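Local coordinates for uncharacterized protein (Leishmania major, PDB 2B4W) that is of unknown function but probably folds as a five-bladed beta-propeller, as do the beta-fructosidase-like glycoside hydrolases, at residues R48-D53 / E254-L259. Sequence-based numbering, arbitrary orientation.
Sequences RVEKRD and EPKVPL
K256 reaches E50, K51 and R52 with one side chain, extended as far as CE and bent at the last torsion, tying the loop after strand 238-245 to strand 42-50 and the residues that follow it in what is probably a five-bladed beta-propeller, as in the beta-fructosidase clan. From CB outward, K256 CG, anti to the backbone N (chi1 -164°), lies 3.6 Å from R52 O. K256 CG is also 4.1 Å from R52 CG, the two chains running by one another in opposing senses. K256 CE then approaches E50 OE1 at 3.3 Å, and the bend at chi4 (71°) sets NZ among oxygens. K256 NZ donates to K51 O at 2.9 Å. Its salt bridge to E50 OE1 spans 3.0 Å from K256 NZ, which stands 36° out of the carboxylate plane. R52 O and I54 O add weak bonds, and W55 a cation-pi contact, so one firm carbonyl bond, one carboxylate and two weak carbonyl bonds grip the ammonium, which probably favours its charged form. E50 OE1 is shared with Y31 OH. Further out, E254 O lies over the centre of one face of the R52 guanidinium, 3.9 Å above the plane, while R52 NE pairs with D29 OD2; R52 NH1 touches E254 CB at 3.7 Å.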
ATOM      1  N   ARG A  48       1.990  10.066   4.240  1.00 19.16           N
ATOM      2  CA  ARG A  48       0.847  10.695   4.899  1.00 22.33           C
ATOM      3  C   ARG A  48       1.394  11.435   6.106  1.00 18.93           C
ATOM      4  O   ARG A  48       2.068  10.818   6.951  1.00 29.13           O
ATOM      5  CB  ARG A  48      -0.205   9.668   5.248  1.00 22.40           C
ATOM      6  CG  ARG A  48      -1.294  10.016   6.218  1.00 33.30           C
ATOM      7  CD  ARG A  48      -2.069   8.783   6.714  1.00 30.98           C
ATOM      8  NE  ARG A  48      -3.235   9.199   7.444  1.00 37.52           N
ATOM      9  CZ  ARG A  48      -4.357   8.642   7.778  1.00 33.52           C
ATOM     10  NH1 ARG A  48      -4.700   7.403   7.511  1.00 23.91           N
ATOM     11  NH2 ARG A  48      -5.236   9.389   8.463  1.00 22.17           N
ATOM     12  N   VAL A  49       1.218  12.724   6.120  1.00 15.30           N
ATOM     13  CA  VAL A  49       1.708  13.678   7.085  1.00 21.40           C
ATOM     14  C   VAL A  49       0.565  14.262   7.927  1.00 19.81           C
ATOM     15  O   VAL A  49      -0.367  14.914   7.479  1.00 24.54           O
ATOM     16  CB  VAL A  49       2.488  14.801   6.388  1.00 24.50           C
ATOM     17  CG1 VAL A  49       3.246  15.633   7.409  1.00 17.73           C
ATOM     18  CG2 VAL A  49       3.434  14.159   5.380  1.00 27.04           C
ATOM     19  N   GLU A  50       0.671  13.994   9.227  1.00 20.98           N
ATOM     20  CA  GLU A  50      -0.356  14.371  10.181  1.00 21.18           C
ATOM     21  C   GLU A  50       0.264  14.465  11.570  1.00 24.48           C
ATOM     22  O   GLU A  50       1.159  13.705  11.945  1.00 24.92           O
ATOM     23  CB  GLU A  50      -1.492  13.378  10.067  1.00 20.01           C
ATOM     24  CG  GLU A  50      -2.641  13.520  11.064  1.00 33.68           C
ATOM     25  CD  GLU A  50      -3.659  12.416  10.834  1.00 21.61           C
ATOM     26  OE1 GLU A  50      -3.457  11.299  11.327  1.00 31.11           O
ATOM     27  OE2 GLU A  50      -4.667  12.649  10.144  1.00 21.28           O
ATOM     28  N   LYS A  51      -0.241  15.444  12.299  1.00 18.52           N
ATOM     29  CA  LYS A  51      -0.015  15.693  13.713  1.00 23.16           C
ATOM     30  C   LYS A  51      -0.452  14.504  14.541  1.00 22.42           C
ATOM     31  O   LYS A  51      -1.525  13.923  14.361  1.00 27.78           O
ATOM     32  CB  LYS A  51      -0.782  16.958  14.129  1.00 35.92           C
ATOM     33  CG  LYS A  51       0.115  18.182  14.217  1.00 39.66           C
ATOM     34  CD  LYS A  51      -0.483  19.357  14.960  1.00 55.24           C
ATOM     35  CE  LYS A  51      -1.091  19.109  16.315  1.00 62.99           C
ATOM     36  NZ  LYS A  51      -0.567  19.896  17.464  1.00 72.87           N
ATOM     37  N   ARG A  52       0.401  14.085  15.478  1.00 21.12           N
ATOM     38  CA  ARG A  52       0.036  12.891  16.200  1.00 29.74           C
ATOM     39  C   ARG A  52      -1.214  13.064  17.066  1.00 42.13           C
ATOM     40  O   ARG A  52      -1.978  12.107  17.255  1.00 28.38           O
ATOM     41  CB  ARG A  52       1.164  12.380  17.114  1.00 25.06           C
ATOM     42  CG  ARG A  52       0.747  10.958  17.490  1.00 26.51           C
ATOM     43  CD  ARG A  52       1.769  10.193  18.269  1.00 42.18           C
ATOM     44  NE  ARG A  52       3.040  10.037  17.582  1.00 35.36           N
ATOM     45  CZ  ARG A  52       4.157   9.649  18.182  1.00 31.94           C
ATOM     46  NH1 ARG A  52       4.156   9.377  19.480  1.00 34.98           N
ATOM     47  NH2 ARG A  52       5.259   9.543  17.456  1.00 27.46           N
ATOM     48  N   ASP A  53      -1.419  14.272  17.591  1.00 33.19           N
ATOM     49  CA  ASP A  53      -2.570  14.416  18.488  1.00 36.72           C
ATOM     50  C   ASP A  53      -3.850  14.851  17.805  1.00 36.55           C
ATOM     51  O   ASP A  53      -4.720  15.423  18.464  1.00 37.29           O
ATOM     52  CB  ASP A  53      -2.237  15.428  19.592  1.00 30.87           C
ATOM     53  CG  ASP A  53      -1.760  16.736  18.994  1.00 27.39           C
ATOM     54  OD1 ASP A  53      -1.931  16.880  17.767  1.00 50.77           O
ATOM     55  OD2 ASP A  53      -1.233  17.588  19.734  1.00 46.11           O
ATOM     56  N   GLU A 254       5.972   4.500  19.646  1.00 33.10           N
ATOM     57  CA  GLU A 254       4.621   4.761  20.145  1.00 42.40           C
ATOM     58  C   GLU A 254       3.563   4.869  19.066  1.00 36.77           C
ATOM     59  O   GLU A 254       3.646   5.646  18.103  1.00 25.62           O
ATOM     60  CB  GLU A 254       4.643   6.065  20.965  1.00 44.75           C
ATOM     61  CG  GLU A 254       5.732   6.036  22.029  1.00 52.68           C
ATOM     62  CD  GLU A 254       5.473   4.955  23.065  1.00 57.19           C
ATOM     63  OE1 GLU A 254       4.375   5.005  23.658  1.00 51.42           O
ATOM     64  OE2 GLU A 254       6.344   4.082  23.276  1.00 58.96           O
ATOM     65  N   PRO A 255       2.480   4.107  19.177  1.00 32.67           N
ATOM     66  CA  PRO A 255       1.439   4.273  18.151  1.00 38.79           C
ATOM     67  C   PRO A 255       0.768   5.641  18.292  1.00 37.28           C
ATOM     68  O   PRO A 255       1.074   6.429  19.189  1.00 27.26           O
ATOM     69  CB  PRO A 255       0.456   3.142  18.442  1.00 32.80           C
ATOM     70  CG  PRO A 255       0.693   2.781  19.872  1.00 28.08           C
ATOM     71  CD  PRO A 255       2.122   3.101  20.174  1.00 32.33           C
ATOM     72  N   LYS A 256      -0.151   5.902  17.369  1.00 33.29           N
ATOM     73  CA  LYS A 256      -0.910   7.142  17.427  1.00 36.44           C
ATOM     74  C   LYS A 256      -1.685   7.129  18.752  1.00 35.70           C
ATOM     75  O   LYS A 256      -1.702   8.090  19.509  1.00 49.08           O
ATOM     76  CB  LYS A 256      -1.878   7.300  16.259  1.00 25.46           C
ATOM     77  CG  LYS A 256      -2.389   8.722  16.068  1.00 27.37           C
ATOM     78  CD  LYS A 256      -3.165   8.861  14.776  1.00 25.38           C
ATOM     79  CE  LYS A 256      -3.549  10.304  14.486  1.00 20.90           C
ATOM     80  NZ  LYS A 256      -2.418  11.164  14.094  1.00 28.08           N
ATOM     81  N   VAL A 257      -2.318   5.990  18.983  1.00 28.26           N
ATOM     82  CA  VAL A 257      -3.024   5.697  20.220  1.00 36.11           C
ATOM     83  C   VAL A 257      -2.763   4.251  20.620  1.00 43.05           C
ATOM     84  O   VAL A 257      -2.492   3.414  19.763  1.00 45.32           O
ATOM     85  CB  VAL A 257      -4.532   5.930  20.080  1.00 35.14           C
ATOM     86  CG1 VAL A 257      -4.782   7.412  19.833  1.00 31.70           C
ATOM     87  CG2 VAL A 257      -5.096   5.061  18.972  1.00 30.78           C
ATOM     88  N   PRO A 258      -2.841   4.019  21.922  1.00 47.69           N
ATOM     89  CA  PRO A 258      -2.589   2.708  22.517  1.00 43.10           C
ATOM     90  C   PRO A 258      -3.336   1.588  21.802  1.00 34.56           C
ATOM     91  O   PRO A 258      -2.898   0.445  21.693  1.00 40.60           O
ATOM     92  CB  PRO A 258      -3.133   2.851  23.940  1.00 46.71           C
ATOM     93  CG  PRO A 258      -3.744   4.202  24.044  1.00 52.83           C
ATOM     94  CD  PRO A 258      -3.165   5.037  22.938  1.00 54.04           C
ATOM     95  N   LEU A 259      -4.516   1.920  21.310  1.00 24.91           N
ATOM     96  CA  LEU A 259      -5.365   0.955  20.631  1.00 38.39           C
ATOM     97  C   LEU A 259      -4.707   0.341  19.401  1.00 40.54           C
ATOM     98  O   LEU A 259      -5.107  -0.726  18.922  1.00 28.62           O
ATOM     99  CB  LEU A 259      -6.645   1.693  20.249  1.00 37.17           C
ATOM    100  CG  LEU A 259      -7.775   0.953  19.579  1.00 35.44           C
ATOM    101  CD1 LEU A 259      -9.096   1.615  19.977  1.00 67.85           C
ATOM    102  CD2 LEU A 259      -7.658   0.920  18.063  1.00 45.02           C
TER